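Fibronectin-binding protein (Streptococcus pyogenes, PDB 5A0L) probably mediates covalent attachment of the bacterium to host molecules through an internal thioester in its N-terminal domain, as a surface adhesin. Local coordinates at residues Arg189-Lys194 / Leu203-Tyr208. Sequence-based numbering, arbitrary orientation.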
ATOM      1  N   ARG A 189      -9.365  11.121  -2.630  1.00 15.57           N
ATOM      2  CA  ARG A 189     -10.039  10.009  -1.964  1.00 16.51           C
ATOM      3  C   ARG A 189      -9.350   8.704  -2.361  1.00 14.77           C
ATOM      4  O   ARG A 189      -8.966   8.525  -3.516  1.00 16.32           O
ATOM      5  CB  ARG A 189     -11.514   9.947  -2.388  1.00 19.56           C
ATOM      6  CG  ARG A 189     -12.350   8.942  -1.593  1.00 24.17           C
ATOM      7  CD  ARG A 189     -13.820   8.918  -2.007  1.00 26.83           C
ATOM      8  NE  ARG A 189     -14.404  10.246  -2.013  1.00 27.80           N
ATOM      9  CZ  ARG A 189     -15.548  10.565  -2.615  1.00 31.39           C
ATOM     10  NH1 ARG A 189     -16.269   9.642  -3.234  1.00 34.19           N
ATOM     11  NH2 ARG A 189     -15.951  11.817  -2.609  1.00 37.55           N
ATOM     12  N   LEU A 190      -9.260   7.796  -1.385  1.00 12.63           N
ATOM     13  CA  LEU A 190      -8.785   6.444  -1.614  1.00 11.93           C
ATOM     14  C   LEU A 190      -9.902   5.468  -1.244  1.00 12.18           C
ATOM     15  O   LEU A 190     -10.987   5.855  -0.812  1.00 13.43           O
ATOM     16  CB  LEU A 190      -7.504   6.130  -0.843  1.00 12.45           C
ATOM     17  CG  LEU A 190      -6.355   7.093  -1.120  1.00 12.97           C
ATOM     18  CD1 LEU A 190      -5.204   6.738  -0.194  1.00 14.28           C
ATOM     19  CD2 LEU A 190      -5.895   7.060  -2.580  1.00 13.74           C
ATOM     20  N   ASN A 191      -9.613   4.175  -1.420  1.00 11.40           N
ATOM     21  CA  ASN A 191     -10.584   3.108  -1.199  1.00 12.33           C
ATOM     22  C   ASN A 191      -9.952   1.987  -0.408  1.00 11.81           C
ATOM     23  O   ASN A 191      -8.774   1.668  -0.583  1.00 13.78           O
ATOM     24  CB  ASN A 191     -11.121   2.601  -2.541  1.00 13.57           C
ATOM     25  CG  ASN A 191     -11.838   3.677  -3.311  1.00 15.59           C
ATOM     26  OD1 ASN A 191     -11.202   4.509  -4.001  1.00 18.99           O
ATOM     27  ND2 ASN A 191     -13.142   3.722  -3.142  1.00 17.64           N
ATOM     28  N   ILE A 192     -10.801   1.383   0.439  1.00 11.78           N
ATOM     29  CA  ILE A 192     -10.468   0.141   1.120  1.00 12.21           C
ATOM     30  C   ILE A 192     -11.204  -0.985   0.374  1.00 11.48           C
ATOM     31  O   ILE A 192     -12.335  -0.841  -0.025  1.00 13.28           O
ATOM     32  CB  ILE A 192     -10.898   0.169   2.617  1.00 12.60           C
ATOM     33  CG1 ILE A 192      -9.979   1.134   3.389  1.00 14.22           C
ATOM     34  CG2 ILE A 192     -10.935  -1.233   3.234  1.00 14.47           C
ATOM     35  CD1 ILE A 192      -8.594   0.588   3.664  1.00 15.10           C
ATOM     36  N   PHE A 193     -10.474  -2.087   0.222  1.00 10.80           N
ATOM     37  CA  PHE A 193     -11.025  -3.318  -0.352  1.00 10.98           C
ATOM     38  C   PHE A 193     -11.101  -4.346   0.783  1.00 11.20           C
ATOM     39  O   PHE A 193     -10.084  -4.775   1.314  1.00 11.83           O
ATOM     40  CB  PHE A 193     -10.166  -3.767  -1.526  1.00 11.11           C
ATOM     41  CG  PHE A 193     -10.331  -2.856  -2.725  1.00 11.69           C
ATOM     42  CD1 PHE A 193      -9.604  -1.675  -2.806  1.00 11.83           C
ATOM     43  CD2 PHE A 193     -11.277  -3.108  -3.702  1.00 12.35           C
ATOM     44  CE1 PHE A 193      -9.805  -0.817  -3.853  1.00 14.10           C
ATOM     45  CE2 PHE A 193     -11.451  -2.256  -4.769  1.00 13.77           C
ATOM     46  CZ  PHE A 193     -10.720  -1.080  -4.827  1.00 14.13           C
ATOM     47  N   LYS A 194     -12.353  -4.703   1.116  1.00 10.90           N
ATOM     48  CA  LYS A 194     -12.648  -5.623   2.213  1.00 11.76           C
ATOM     49  C   LYS A 194     -12.649  -7.060   1.647  1.00 11.24           C
ATOM     50  O   LYS A 194     -13.434  -7.374   0.728  1.00 12.30           O
ATOM     51  CB  LYS A 194     -14.022  -5.313   2.791  1.00 12.65           C
ATOM     52  CG  LYS A 194     -14.456  -6.259   3.889  1.00 13.63           C
ATOM     53  CD  LYS A 194     -15.874  -6.043   4.353  1.00 16.48           C
ATOM     54  CE  LYS A 194     -16.305  -7.027   5.502  1.00 25.59           C
ATOM     55  NZ  LYS A 194     -17.763  -6.963   5.580  1.00 34.31           N
ATOM     56  N   LEU A 203      -7.231  -4.459   1.478  1.00 10.38           N
ATOM     57  CA  LEU A 203      -6.296  -3.665   0.648  1.00 10.18           C
ATOM     58  C   LEU A 203      -6.642  -2.189   0.699  1.00 10.63           C
ATOM     59  O   LEU A 203      -7.782  -1.816   0.918  1.00 11.76           O
ATOM     60  CB  LEU A 203      -6.293  -4.161  -0.825  1.00 10.93           C
ATOM     61  CG  LEU A 203      -6.118  -5.669  -1.019  1.00 11.72           C
ATOM     62  CD1 LEU A 203      -6.228  -6.050  -2.486  1.00 13.82           C
ATOM     63  CD2 LEU A 203      -4.816  -6.192  -0.409  1.00 13.93           C
ATOM     64  N   LEU A 204      -5.631  -1.373   0.419  1.00 10.79           N
ATOM     65  CA  LEU A 204      -5.770   0.069   0.308  1.00 11.02           C
ATOM     66  C   LEU A 204      -5.340   0.451  -1.125  1.00 10.32           C
ATOM     67  O   LEU A 204      -4.242   0.085  -1.531  1.00 11.24           O
ATOM     68  CB  LEU A 204      -4.875   0.753   1.336  1.00 11.33           C
ATOM     69  CG  LEU A 204      -4.787   2.272   1.258  1.00 12.00           C
ATOM     70  CD1 LEU A 204      -6.094   2.948   1.602  1.00 13.29           C
ATOM     71  CD2 LEU A 204      -3.689   2.790   2.173  1.00 13.25           C
ATOM     72  N   SER A 205      -6.177   1.245  -1.805  1.00 10.97           N
ATOM     73  CA  SER A 205      -5.789   1.689  -3.148  1.00 11.34           C
ATOM     74  C   SER A 205      -4.729   2.775  -3.105  1.00 11.64           C
ATOM     75  O   SER A 205      -4.554   3.481  -2.118  1.00 13.18           O
ATOM     76  CB  SER A 205      -7.007   2.169  -3.907  1.00 12.59           C
ATOM     77  OG  SER A 205      -7.577   3.315  -3.346  1.00 14.32           O
ATOM     78  N   ALA A 206      -4.022   2.911  -4.231  1.00 11.89           N
ATOM     79  CA  ALA A 206      -2.965   3.916  -4.396  1.00 12.16           C
ATOM     80  C   ALA A 206      -3.473   5.153  -5.140  1.00 12.63           C
ATOM     81  O   ALA A 206      -2.693   6.074  -5.378  1.00 14.04           O
ATOM     82  CB  ALA A 206      -1.773   3.318  -5.126  1.00 14.38           C
ATOM     83  N   GLU A 207      -4.751   5.182  -5.466  1.00 12.90           N
ATOM     84  CA  GLU A 207      -5.461   6.289  -6.086  1.00 13.14           C
ATOM     85  C   GLU A 207      -6.955   6.020  -5.913  1.00 13.03           C
ATOM     86  O   GLU A 207      -7.355   4.909  -5.502  1.00 14.12           O
ATOM     87  CB  GLU A 207      -5.138   6.456  -7.565  1.00 15.69           C
ATOM     88  CG  GLU A 207      -5.601   5.327  -8.466  1.00 16.46           C
ATOM     89  CD  GLU A 207      -5.413   5.605  -9.948  1.00 18.53           C
ATOM     90  OE1 GLU A 207      -5.662   6.735 -10.429  1.00 23.74           O
ATOM     91  OE2 GLU A 207      -5.085   4.654 -10.621  1.00 24.35           O
ATOM     92  N   TYR A 208      -7.809   6.979  -6.222  1.00 13.86           N
ATOM     93  CA  TYR A 208      -9.232   6.762  -6.177  1.00 13.85           C
ATOM     94  C   TYR A 208      -9.617   5.686  -7.192  1.00 14.45           C
ATOM     95  O   TYR A 208      -9.217   5.716  -8.358  1.00 17.06           O
ATOM     96  CB  TYR A 208      -9.942   8.063  -6.576  1.00 15.81           C
ATOM     97  CG  TYR A 208     -11.451   7.951  -6.693  1.00 16.27           C
ATOM     98  CD1 TYR A 208     -12.190   7.454  -5.656  1.00 17.26           C
ATOM     99  CD2 TYR A 208     -12.123   8.357  -7.841  1.00 21.05           C
ATOM    100  CE1 TYR A 208     -13.571   7.325  -5.759  1.00 19.31           C
ATOM    101  CE2 TYR A 208     -13.493   8.250  -7.947  1.00 22.98           C
ATOM    102  CZ  TYR A 208     -14.230   7.749  -6.891  1.00 20.36           C
ATOM    103  OH  TYR A 208     -15.596   7.650  -6.998  1.00 27.03           O
TER
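F193 and L203 form an antiparallel hydrogen-bonded pair: F193 N reaches L203 O at 2.8 Å, and L203 N returns to F193 O at 2.9 Å. A third backbone bond, S205 N to N191 O (2.9 Å), is nearly straight at 167°. Beyond it a side chain continues the ladder: S205 OG lies between its backbone N and carbonyl carbon (chi1 65°), where it accepts N191 N at 2.9 Å and donates to E207 O at 2.7 Å. One hydroxyl thus links N191 of strand 191-195 to E207, in the turn after 203-205. N191 OD1 rests 3.5 Å from Y208 CD1, but its hydrogen bond is to V209 N.

Apolar contacts divide between the sheet faces. On one, I192 CD1 meets L204 CD1 at 4.0 Å, against F50 and F78; on the other, F193 puts its ring edge near S205 CB and packs edge-to-face with W19. L190 CD2 touches E207 CA (3.6 Å), while R189 runs beside Y208, its CD, not its guanidinium, meeting CE1. The axes run antiparallel (153°), and these consecutive strands, 191-195 and 203-205, form a beta hairpin set between strands 66-72 and 45-49 in the barrel of the thioester domain.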